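Local coordinates for protein putative esterase (Bacteroides intestinalis DSM 17393, PDB 5VOL) that is a ferulic acid esterase of carbohydrate esterase family 1, probably hydrolysing feruloyl ester linkages on arabinoxylan, and binds calcium, at residues Y108-F111 with F112-F116; L117-I120 with E121-R125; I127-R130 with Q131-A134; A208-S212 with V213-V217; V199-D203 with E204-A208. All blocks are in the same frame, centred on the assembly; numbering follows the deposited sequence.

Contact 1: residues Y108-F111 with F112-F116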
# COMPACT_ATOMS: atom_id res chain seq x y z
N TYR C 108 -10.28 13.78 34.98
CA TYR C 108 -10.38 12.58 34.15
C TYR C 108 -9.10 11.76 34.19
O TYR C 108 -9.15 10.53 34.22
CB TYR C 108 -10.74 12.94 32.70
CG TYR C 108 -11.20 11.74 31.90
CD1 TYR C 108 -12.53 11.37 31.88
CD2 TYR C 108 -10.29 10.96 31.19
CE1 TYR C 108 -12.95 10.27 31.15
CE2 TYR C 108 -10.70 9.86 30.47
CZ TYR C 108 -12.03 9.51 30.45
OH TYR C 108 -12.44 8.41 29.73
N GLU C 109 -7.96 12.42 34.22
CA GLU C 109 -6.70 11.69 34.23
C GLU C 109 -6.56 10.89 35.52
O GLU C 109 -6.10 9.74 35.52
CB GLU C 109 -5.52 12.66 34.05
CG GLU C 109 -4.17 11.97 33.82
CD GLU C 109 -3.12 12.93 33.30
OE1 GLU C 109 -3.49 13.86 32.56
OE2 GLU C 109 -1.92 12.77 33.63
N THR C 110 -6.99 11.49 36.63
CA THR C 110 -6.92 10.79 37.90
C THR C 110 -7.84 9.58 37.86
O THR C 110 -7.51 8.52 38.37
CB THR C 110 -7.31 11.73 39.10
OG1 THR C 110 -6.35 12.79 39.19
CG2 THR C 110 -7.33 10.95 40.39
N PHE C 111 -9.00 9.75 37.23
CA PHE C 111 -9.91 8.62 37.01
C PHE C 111 -9.22 7.54 36.16
O PHE C 111 -9.30 6.35 36.45
CB PHE C 111 -11.20 9.08 36.32
CG PHE C 111 -11.84 8.02 35.45
CD1 PHE C 111 -12.48 6.93 36.02
CD2 PHE C 111 -11.78 8.11 34.07
CE1 PHE C 111 -13.06 5.95 35.23
CE2 PHE C 111 -12.37 7.15 33.27
CZ PHE C 111 -13.00 6.06 33.84
N PHE C 112 -8.55 7.98 35.10
CA PHE C 112 -7.92 7.04 34.16
C PHE C 112 -6.89 6.16 34.87
O PHE C 112 -6.93 4.94 34.79
CB PHE C 112 -7.27 7.79 33.00
CG PHE C 112 -6.70 6.88 31.94
CD1 PHE C 112 -5.40 6.41 32.06
CD2 PHE C 112 -7.46 6.48 30.86
CE1 PHE C 112 -4.86 5.55 31.09
CE2 PHE C 112 -6.94 5.63 29.89
CZ PHE C 112 -5.64 5.16 30.00
N TYR C 113 -5.97 6.80 35.58
CA TYR C 113 -4.84 6.10 36.20
C TYR C 113 -5.10 5.44 37.55
O TYR C 113 -4.40 4.47 37.89
CB TYR C 113 -3.66 7.05 36.36
CG TYR C 113 -3.06 7.32 35.02
CD1 TYR C 113 -2.25 6.37 34.40
CD2 TYR C 113 -3.34 8.49 34.33
CE1 TYR C 113 -1.72 6.59 33.14
CE2 TYR C 113 -2.82 8.72 33.08
CZ TYR C 113 -2.01 7.76 32.49
OH TYR C 113 -1.49 8.00 31.24
N THR C 114 -6.07 5.93 38.33
CA THR C 114 -6.25 5.34 39.66
C THR C 114 -7.48 4.46 39.73
O THR C 114 -7.62 3.67 40.65
CB THR C 114 -6.35 6.41 40.78
OG1 THR C 114 -7.57 7.14 40.63
CG2 THR C 114 -5.16 7.38 40.72
N GLU C 115 -8.38 4.60 38.76
CA GLU C 115 -9.61 3.80 38.75
C GLU C 115 -9.77 2.95 37.48
O GLU C 115 -9.97 1.73 37.55
CB GLU C 115 -10.84 4.70 38.90
CG GLU C 115 -10.98 5.41 40.25
CD GLU C 115 -12.24 6.25 40.33
OE1 GLU C 115 -12.53 7.00 39.37
OE2 GLU C 115 -12.96 6.16 41.35
N PHE C 116 -9.70 3.59 36.32
CA PHE C 116 -10.00 2.89 35.06
C PHE C 116 -8.94 1.84 34.73
O PHE C 116 -9.27 0.68 34.55
CB PHE C 116 -10.13 3.88 33.90
CG PHE C 116 -10.62 3.25 32.62
CD1 PHE C 116 -11.90 2.73 32.54
CD2 PHE C 116 -9.80 3.19 31.50
CE1 PHE C 116 -12.37 2.16 31.35
CE2 PHE C 116 -10.26 2.61 30.31
CZ PHE C 116 -11.54 2.10 30.24

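Contact 2: residues L117-I120 with E121-R125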
# COMPACT_ATOMS: atom_id res chain seq x y z
N LEU C 117 -7.68 2.26 34.68
CA LEU C 117 -6.60 1.35 34.26
C LEU C 117 -6.48 0.12 35.17
O LEU C 117 -6.43 -1.01 34.68
CB LEU C 117 -5.28 2.12 34.18
CG LEU C 117 -4.09 1.40 33.56
CD1 LEU C 117 -3.21 2.38 32.82
CD2 LEU C 117 -3.28 0.68 34.65
N PRO C 118 -6.46 0.31 36.51
CA PRO C 118 -6.39 -0.89 37.36
C PRO C 118 -7.58 -1.83 37.19
O PRO C 118 -7.39 -3.05 37.18
CB PRO C 118 -6.35 -0.31 38.78
CG PRO C 118 -5.72 1.02 38.60
CD PRO C 118 -6.25 1.54 37.28
N TYR C 119 -8.78 -1.29 37.05
CA TYR C 119 -9.98 -2.10 36.90
C TYR C 119 -9.96 -2.90 35.58
O TYR C 119 -10.29 -4.08 35.56
CB TYR C 119 -11.22 -1.22 36.95
CG TYR C 119 -12.48 -1.81 36.35
CD1 TYR C 119 -12.80 -1.57 35.03
CD2 TYR C 119 -13.37 -2.58 37.10
CE1 TYR C 119 -13.95 -2.08 34.46
CE2 TYR C 119 -14.54 -3.10 36.54
CZ TYR C 119 -14.81 -2.84 35.21
OH TYR C 119 -15.95 -3.32 34.58
N ILE C 120 -9.60 -2.22 34.49
CA ILE C 120 -9.56 -2.85 33.18
C ILE C 120 -8.52 -3.96 33.14
O ILE C 120 -8.79 -5.08 32.67
CB ILE C 120 -9.24 -1.81 32.06
CG1 ILE C 120 -10.43 -0.91 31.80
CG2 ILE C 120 -8.82 -2.50 30.76
CD1 ILE C 120 -11.67 -1.62 31.30
N GLU C 121 -7.32 -3.66 33.63
CA GLU C 121 -6.19 -4.56 33.44
C GLU C 121 -6.29 -5.79 34.32
O GLU C 121 -5.71 -6.82 34.00
CB GLU C 121 -4.88 -3.82 33.67
CG GLU C 121 -4.66 -2.80 32.57
CD GLU C 121 -3.31 -2.17 32.59
OE1 GLU C 121 -2.46 -2.56 33.43
OE2 GLU C 121 -3.08 -1.27 31.75
N LYS C 122 -7.07 -5.70 35.40
CA LYS C 122 -7.41 -6.86 36.21
C LYS C 122 -8.55 -7.66 35.58
O LYS C 122 -8.46 -8.88 35.43
CB LYS C 122 -7.79 -6.44 37.63
CG LYS C 122 -8.38 -7.55 38.48
CD LYS C 122 -8.66 -7.07 39.91
CE LYS C 122 -9.36 -8.13 40.74
NZ LYS C 122 -9.66 -7.66 42.13
N LYS C 123 -9.61 -6.98 35.18
CA LYS C 123 -10.79 -7.67 34.67
C LYS C 123 -10.52 -8.39 33.36
O LYS C 123 -11.06 -9.47 33.11
CB LYS C 123 -11.94 -6.68 34.49
CG LYS C 123 -13.19 -7.30 33.91
CD LYS C 123 -14.40 -6.44 34.25
CE LYS C 123 -15.70 -7.13 33.87
NZ LYS C 123 -16.87 -6.40 34.40
N TYR C 124 -9.70 -7.79 32.50
CA TYR C 124 -9.51 -8.35 31.16
C TYR C 124 -8.11 -8.93 30.98
O TYR C 124 -7.61 -9.06 29.86
CB TYR C 124 -9.82 -7.27 30.09
CG TYR C 124 -11.25 -6.80 30.19
CD1 TYR C 124 -12.30 -7.64 29.83
CD2 TYR C 124 -11.56 -5.54 30.68
CE1 TYR C 124 -13.61 -7.24 29.94
CE2 TYR C 124 -12.88 -5.13 30.80
CZ TYR C 124 -13.90 -5.98 30.42
OH TYR C 124 -15.22 -5.58 30.52
N ARG C 125 -7.50 -9.30 32.11
CA ARG C 125 -6.26 -10.10 32.14
C ARG C 125 -5.12 -9.51 31.31
O ARG C 125 -4.54 -10.19 30.46
CB ARG C 125 -6.56 -11.52 31.67
CG ARG C 125 -7.92 -12.03 32.09
CD ARG C 125 -7.97 -13.54 32.14
NE ARG C 125 -7.56 -14.15 30.87
CZ ARG C 125 -8.40 -14.67 29.99
NH1 ARG C 125 -9.70 -14.67 30.21
NH2 ARG C 125 -7.92 -15.21 28.87

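Contact 3: residues I127-R130 with Q131-A134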
# COMPACT_ATOMS: atom_id res chain seq x y z
N ILE C 127 -1.31 -8.06 30.93
CA ILE C 127 -0.03 -8.42 31.54
C ILE C 127 0.34 -7.44 32.65
O ILE C 127 0.76 -7.85 33.73
CB ILE C 127 1.10 -8.48 30.48
CG1 ILE C 127 0.85 -9.65 29.53
CG2 ILE C 127 2.45 -8.63 31.16
CD1 ILE C 127 1.72 -9.63 28.28
N GLY C 128 0.15 -6.15 32.40
CA GLY C 128 0.20 -5.17 33.46
C GLY C 128 1.50 -4.40 33.59
O GLY C 128 1.66 -3.63 34.53
N ASP C 129 2.43 -4.61 32.67
CA ASP C 129 3.64 -3.81 32.70
C ASP C 129 3.75 -2.88 31.48
O ASP C 129 2.98 -2.99 30.51
CB ASP C 129 4.89 -4.70 32.81
CG ASP C 129 5.02 -5.69 31.67
OD1 ASP C 129 4.06 -5.84 30.87
OD2 ASP C 129 6.09 -6.34 31.58
N ARG C 130 4.70 -1.97 31.57
CA ARG C 130 4.98 -0.95 30.57
C ARG C 130 5.27 -1.53 29.19
O ARG C 130 4.85 -1.01 28.16
CB ARG C 130 6.16 -0.13 31.05
CG ARG C 130 6.72 0.79 30.03
CD ARG C 130 7.95 1.47 30.55
NE ARG C 130 8.21 2.64 29.73
CZ ARG C 130 8.92 2.61 28.61
NH1 ARG C 130 9.48 1.47 28.21
NH2 ARG C 130 9.09 3.73 27.92
N GLN C 131 6.01 -2.63 29.19
CA GLN C 131 6.46 -3.29 27.98
C GLN C 131 5.30 -3.86 27.17
O GLN C 131 5.45 -4.17 25.99
CB GLN C 131 7.44 -4.42 28.34
CG GLN C 131 8.81 -3.94 28.86
CD GLN C 131 8.78 -3.25 30.24
OE1 GLN C 131 8.06 -3.65 31.16
NE2 GLN C 131 9.60 -2.20 30.38
N HIS C 132 4.13 -3.99 27.80
CA HIS C 132 2.94 -4.48 27.12
C HIS C 132 1.74 -3.53 27.23
O HIS C 132 0.58 -3.96 27.27
CB HIS C 132 2.58 -5.86 27.66
CG HIS C 132 3.67 -6.87 27.47
ND1 HIS C 132 4.65 -7.10 28.42
CD2 HIS C 132 3.98 -7.67 26.42
CE1 HIS C 132 5.49 -8.01 27.97
NE2 HIS C 132 5.10 -8.38 26.76
N ARG C 133 2.03 -2.24 27.28
CA ARG C 133 0.97 -1.24 27.36
C ARG C 133 1.23 -0.12 26.38
O ARG C 133 2.29 0.50 26.42
CB ARG C 133 0.85 -0.67 28.79
CG ARG C 133 -0.31 0.34 28.94
CD ARG C 133 -0.42 0.94 30.37
NE ARG C 133 -0.62 -0.06 31.41
CZ ARG C 133 0.30 -0.43 32.29
NH1 ARG C 133 1.51 0.12 32.27
NH2 ARG C 133 0.02 -1.35 33.22
N ALA C 134 0.27 0.13 25.49
CA ALA C 134 0.45 1.17 24.48
C ALA C 134 -0.76 2.09 24.46
O ALA C 134 -1.81 1.77 25.02
CB ALA C 134 0.70 0.54 23.08
O HOH W 1 0.59 -4.35 30.21

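Contact 4: residues A208-S212 with V213-V217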
# COMPACT_ATOMS: atom_id res chain seq x y z
N ALA C 208 15.72 12.28 27.49
CA ALA C 208 16.04 10.88 27.75
C ALA C 208 14.80 10.08 28.09
O ALA C 208 14.65 8.93 27.66
CB ALA C 208 17.08 10.75 28.88
N ASP C 209 13.92 10.68 28.89
CA ASP C 209 12.66 10.03 29.21
C ASP C 209 11.81 9.81 27.95
O ASP C 209 11.23 8.74 27.77
CB ASP C 209 11.86 10.86 30.21
CG ASP C 209 12.06 10.40 31.63
OD1 ASP C 209 13.04 9.66 31.89
OD2 ASP C 209 11.25 10.79 32.50
N LEU C 210 11.75 10.82 27.10
CA LEU C 210 10.95 10.74 25.88
C LEU C 210 11.47 9.66 24.91
O LEU C 210 10.69 8.98 24.25
CB LEU C 210 10.92 12.10 25.19
CG LEU C 210 10.16 13.18 25.98
CD1 LEU C 210 10.18 14.49 25.26
CD2 LEU C 210 8.72 12.74 26.27
N ARG C 211 12.79 9.49 24.86
CA ARG C 211 13.41 8.46 24.01
C ARG C 211 13.13 7.02 24.48
O ARG C 211 13.38 6.07 23.75
CB ARG C 211 14.93 8.67 23.94
CG ARG C 211 15.33 10.03 23.42
CD ARG C 211 16.83 10.28 23.54
NE ARG C 211 17.19 11.57 22.94
CZ ARG C 211 17.94 12.49 23.54
NH1 ARG C 211 18.42 12.27 24.75
NH2 ARG C 211 18.21 13.63 22.92
N SER C 212 12.58 6.86 25.69
CA SER C 212 12.25 5.51 26.15
C SER C 212 10.90 5.06 25.60
O SER C 212 10.45 3.93 25.85
CB SER C 212 12.23 5.44 27.68
OG SER C 212 11.16 6.22 28.18
N VAL C 213 10.25 5.94 24.86
CA VAL C 213 8.96 5.65 24.26
C VAL C 213 9.08 5.65 22.73
O VAL C 213 9.80 6.46 22.16
CB VAL C 213 7.89 6.68 24.73
CG1 VAL C 213 6.53 6.40 24.10
CG2 VAL C 213 7.78 6.66 26.28
N ALA C 214 8.39 4.73 22.07
CA ALA C 214 8.34 4.72 20.61
C ALA C 214 7.18 5.60 20.15
O ALA C 214 6.07 5.44 20.65
CB ALA C 214 8.16 3.30 20.08
N TRP C 215 7.44 6.51 19.22
CA TRP C 215 6.44 7.48 18.76
C TRP C 215 6.11 7.36 17.27
O TRP C 215 7.00 7.20 16.45
CB TRP C 215 6.91 8.91 19.03
CG TRP C 215 7.38 9.16 20.44
CD1 TRP C 215 8.62 8.94 20.94
CD2 TRP C 215 6.60 9.71 21.53
NE1 TRP C 215 8.68 9.31 22.26
CE2 TRP C 215 7.45 9.78 22.65
CE3 TRP C 215 5.28 10.14 21.65
CZ2 TRP C 215 7.02 10.26 23.89
CZ3 TRP C 215 4.85 10.63 22.90
CH2 TRP C 215 5.72 10.67 24.00
N PHE C 216 4.83 7.45 16.94
CA PHE C 216 4.38 7.41 15.54
C PHE C 216 3.33 8.52 15.36
O PHE C 216 2.31 8.51 16.05
CB PHE C 216 3.81 6.03 15.20
CG PHE C 216 3.81 5.69 13.73
CD1 PHE C 216 3.06 6.43 12.81
CD2 PHE C 216 4.54 4.60 13.26
CE1 PHE C 216 3.04 6.10 11.46
CE2 PHE C 216 4.53 4.26 11.91
CZ PHE C 216 3.79 5.02 11.00
N VAL C 217 3.60 9.47 14.47
CA VAL C 217 2.68 10.57 14.20
C VAL C 217 2.14 10.48 12.77
O VAL C 217 2.91 10.43 11.81
CB VAL C 217 3.37 11.92 14.44
CG1 VAL C 217 2.45 13.08 14.04
CG2 VAL C 217 3.80 12.01 15.91

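Contact 5: residues V199-D203 with E204-A208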
# COMPACT_ATOMS: atom_id res chain seq x y z
N VAL C 199 7.78 19.24 24.47
CA VAL C 199 9.04 18.87 23.85
C VAL C 199 9.97 20.08 23.73
O VAL C 199 11.15 19.98 24.02
CB VAL C 199 8.83 18.24 22.46
CG1 VAL C 199 10.19 17.86 21.83
CG2 VAL C 199 7.92 17.02 22.58
N MET C 200 9.41 21.22 23.32
CA MET C 200 10.21 22.42 23.09
C MET C 200 10.99 22.88 24.33
O MET C 200 12.11 23.36 24.21
CB MET C 200 9.32 23.58 22.64
CG MET C 200 8.46 23.28 21.44
SD MET C 200 8.94 24.30 20.06
CE MET C 200 10.48 23.50 19.62
N GLU C 201 10.37 22.72 25.50
CA GLU C 201 10.96 23.18 26.75
C GLU C 201 11.76 22.09 27.45
O GLU C 201 12.21 22.26 28.57
CB GLU C 201 9.86 23.71 27.68
CG GLU C 201 8.99 22.60 28.25
CD GLU C 201 7.76 23.12 28.97
OE1 GLU C 201 7.52 24.35 28.94
OE2 GLU C 201 7.03 22.29 29.56
N ALA C 202 11.94 20.96 26.78
CA ALA C 202 12.60 19.81 27.40
C ALA C 202 14.06 20.08 27.77
O ALA C 202 14.81 20.67 26.98
CB ALA C 202 12.52 18.60 26.48
N ASP C 203 14.47 19.64 28.95
CA ASP C 203 15.90 19.59 29.27
C ASP C 203 16.44 18.21 28.91
O ASP C 203 15.69 17.37 28.41
CB ASP C 203 16.16 19.89 30.75
CG ASP C 203 15.40 18.98 31.69
OD1 ASP C 203 14.86 17.95 31.23
OD2 ASP C 203 15.33 19.30 32.90
N GLU C 204 17.72 17.97 29.16
CA GLU C 204 18.33 16.72 28.76
C GLU C 204 17.67 15.52 29.45
O GLU C 204 17.48 14.47 28.83
CB GLU C 204 19.83 16.76 29.04
CG GLU C 204 20.59 15.63 28.38
CD GLU C 204 20.26 15.52 26.90
OE1 GLU C 204 20.20 16.56 26.20
OE2 GLU C 204 20.04 14.37 26.43
N ASP C 205 17.30 15.68 30.71
CA ASP C 205 16.64 14.59 31.44
C ASP C 205 15.31 14.23 30.78
O ASP C 205 14.96 13.06 30.67
CB ASP C 205 16.40 14.97 32.90
CG ASP C 205 17.67 14.97 33.73
OD1 ASP C 205 18.61 14.23 33.38
OD2 ASP C 205 17.72 15.71 34.74
N ARG C 206 14.55 15.24 30.38
CA ARG C 206 13.24 15.00 29.79
C ARG C 206 13.39 14.28 28.45
O ARG C 206 12.69 13.32 28.18
CB ARG C 206 12.47 16.29 29.63
CG ARG C 206 11.17 16.11 28.88
CD ARG C 206 10.37 17.39 28.88
NE ARG C 206 9.69 17.59 30.16
CZ ARG C 206 8.90 18.62 30.41
NH1 ARG C 206 8.70 19.54 29.47
NH2 ARG C 206 8.31 18.73 31.60
N LYS C 207 14.32 14.76 27.63
CA LYS C 207 14.62 14.13 26.35
C LYS C 207 14.93 12.65 26.48
O LYS C 207 14.44 11.84 25.70
CB LYS C 207 15.78 14.85 25.67
CG LYS C 207 15.47 16.29 25.34
CD LYS C 207 16.65 16.95 24.69
CE LYS C 207 16.39 18.41 24.40
NZ LYS C 207 17.63 19.04 23.87
N ALA C 208 15.72 12.28 27.49
CA ALA C 208 16.04 10.88 27.75
C ALA C 208 14.80 10.08 28.09
O ALA C 208 14.65 8.93 27.66
CB ALA C 208 17.08 10.75 28.88

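Contact 1: residues Y108-F111 with F112-F116
Thr114 turns its hydroxyl back onto the carbonyl of Thr110, OG1 donating to Thr110 O over 2.6 Å, while Thr114 N gives the same oxygen its helical bond at 3.0 Å. The two donors come from opposite faces of the carbonyl plane, so one oxygen is gripped twice. The hydroxyl gets there because OG1 sits between the backbone N and the carbonyl carbon (chi1 68°). Thr110 OG1 has its own acceptor, Asp102.

One residue on, Phe111 O is also shared. Phe116 N reaches it at 2.8 Å on a nearly straight bond, and Glu115 N at 3.0 Å from above the carbonyl plane. Here the helix widens into a pi-type turn, and Phe116 CB lies over one face of the Phe111 ring in a CH-pi contact, 4.0 Å from its centroid. Glu115 OE1 comes to the edge of that ring at CD1, its carboxylate plane almost perpendicular to the ring, and is bonded to Ser19, while OE2 takes Lys20 N. Glu109 lays its CG against CE2 of Tyr113 at 3.6 Å and sends its carboxylate to Arg151 and His152. Tyr108 OH bonds to Asn88 O.

These turns open helix 108-123. Tyr108 and Phe116 rest on strand 83-87, Phe111 reaches Arg26 on strand 24-32, and Phe112 and Tyr113 meet Tyr148 of helix 140-151.

Contact 2: residues L117-I120 with E121-R125
Tyr119 and Lys123 run side by side up the same flank of the helix, pointing the same way. The lysine chain is extended throughout; its CD passes 3.7 Å from Tyr119 CZ, and its NZ donates to Tyr119 OH at 3.2 Å. That hydroxyl also bonds to Tyr28, so the phenol joins the lysine to the neighbouring strand.

Two residues earlier, on another side of the helix, Leu117 and Glu121 meet at a slant. CG and the CD2 methyl of the leucine lie against the carboxylate, CG 3.4 Å from Glu121 OE2 and CD2 3.5 Å from Glu121 CD, with CD1 a little farther from OE2. The glutamate reaches back over the leucine because its CG lies anti to the carbonyl carbon (chi1 -68°) and the chain then extends. Although packed against a hydrocarbon, the buried OE2 is well provided for by the guanidinium of Arg133 and the hydroxyl of Tyr48, and the arginine would be expected to favour the charged form.

Ile120 and Tyr124 also approach aslant: Ile120 CD1 touches CE2 of the tyrosine at 3.7 Å. One face of the Tyr124 ring is covered by CG of Lys123, lying over its centre. Past the kink at Pro118, which has no N-H to give, the main chain is helical to Lys123; Tyr124 N still bonds to Ile120 O at 2.9 Å, though Tyr124 itself leaves helical angles.

This is the last part of helix 108-123, lying along the central sheet. Ile120 and Tyr124 pack on strand 24-32, Leu117 and Glu121 on strand 46-50.

Contact 3: residues I127-R130 with Q131-A134
His132 is held between two residues of the preceding segment. Ile127 CD1 lies over one face of the imidazole, 3.6 Å from the centroid and 18° off the ring normal, in a CH-pi contact. At the ring's edge, Asp129 OD1 accepts the N-H of ND1 at 2.8 Å, on the syn side of the carboxylate. Carboxylate and ring are nearly coplanar, 15° apart, and the bond together with the methyl on the face should fix the ring's rotation. A chi1 of 59° at the aspartate brings its carboxylate round to the imidazole.

The chain here is the tight connection that carries helix 108-123 into strand 133-138 of the central alpha/beta-hydrolase sheet. A short 3-10 turn at Arg130 and Gln131 is closed by His132 N to Asp129 O (3.1 Å) and Arg133 N to Arg130 O, both donors standing above the carbonyl planes. A water tightens the inside of the bend: it accepts from Gly128 N and donates to Asp129 O at 2.8 Å, with a weaker bond to His132 O.

The buried guanidinium of Arg133 is held firmly by Glu121 and Met155; its NH2 adds only a weak bond to Gly128 O, 3.1 Å and well off straight, while Asp129 O lies above one face. The Arg130 guanidinium, too, is held, by the carbonyls of Ser153 and Ser212. The loose, solvent side belongs to exposed Gln131, which sits across the Arg130 chain with its own chain bent at chi2.

Contact 4: residues A208-S212 with V213-V217
The indole of Trp215 has Val213 CG1 over one face, 3.8 Å above the ring plane and displaced toward the rim. At its edge stands the carbonyl of Leu210: NE1 donates to Leu210 O at 2.8 Å, nearly straight at 165°, with the oxygen only 6° out of the ring plane. Beside that bond, Leu210 CD2 touches CZ2 of the indole at 3.8 Å, the two side chains meeting at a slant. A chi1 of -51° sets CG of the tryptophan anti to its carbonyl carbon, and this swings the indole back toward the turn.

Leu210 O has a second donor, Val213 N at 3.1 Å, which comes from the face of the carbonyl plane opposite to NE1. This bond closes a type I beta turn from Leu210 to Val213, the tight link by which helix 204-210 passes into strand 214-218, one of the parallel strands of the alpha/beta-hydrolase sheet. A phenylalanine in place of Trp215 would probably leave Leu210 O without the indole N-H and open a gap beside Leu210 CD2.

Within the turn, Ser212 OG folds back to Asp209 O at 2.6 Å in the carbonyl plane, and Ser212 N reaches the same oxygen at 3.1 Å. Arg211 gives its guanidinium to the carbonyls of Gly240 and Ala239 and to the carboxylate of Glu204.

Contact 5: residues V199-D203 with E204-A208
Asp203 is the N-cap of helix 204-210. Its OD1 accepts from Arg206 N at 2.9 Å, met nearly along the C-O axis, and so satisfies an amide of the first turn that has no helical carbonyl before it. A chi1 of 56° turns the carboxylate toward that first turn. Asp203 O then begins the regular series, taking the bond of Lys207 N at 3.0 Å with an N-H...O angle of 173°. A negative charge here would probably also suit the positive end of the helix dipole.

The Arg206 side chain runs back across the link. Its CD packs on Ala202 CB at 3.4 Å, after which the chain bends at chi3 and brings NH1 to Glu201 OE2, a salt bridge of 3.2 Å. The carboxylate oxygen lies at the guanidinium's edge, almost in its plane, and uses its anti lone pair. Tyr198 takes NH1 through its carbonyl and meets the guanidinium by cation-pi, while Lys197 is a second partner of Glu201 OE2. With an alanine in place of Arg206 the bridge is gone, and Glu201 would probably depend on Lys197 while the Ala202 methyl loses its cover.

The contact is at the surface, where helix 195-200 hands over to helix 204-210; Val199 and Met200 of the former pack against helix 226-238.

Following the chain, contacts 1 and 2 come in series on helix 108-123, the second taking over through a probable hydrogen bond from Leu117 N to Phe112 O. Contact 3 then turns the chain into strand 133-138 and is tied back to contact 2 by the Glu121-Arg133 salt bridge. Much later, contact 5 joins helix 195-200 to helix 204-210, and contact 4 takes that helix on into strand 214-218; the two share Ala208 and are bridged by Glu204 and Arg211. None nests in or crosses another. Arg130, reaching Ser212 O, links contact 3 to contact 4, so two connections entering the same sheet meet.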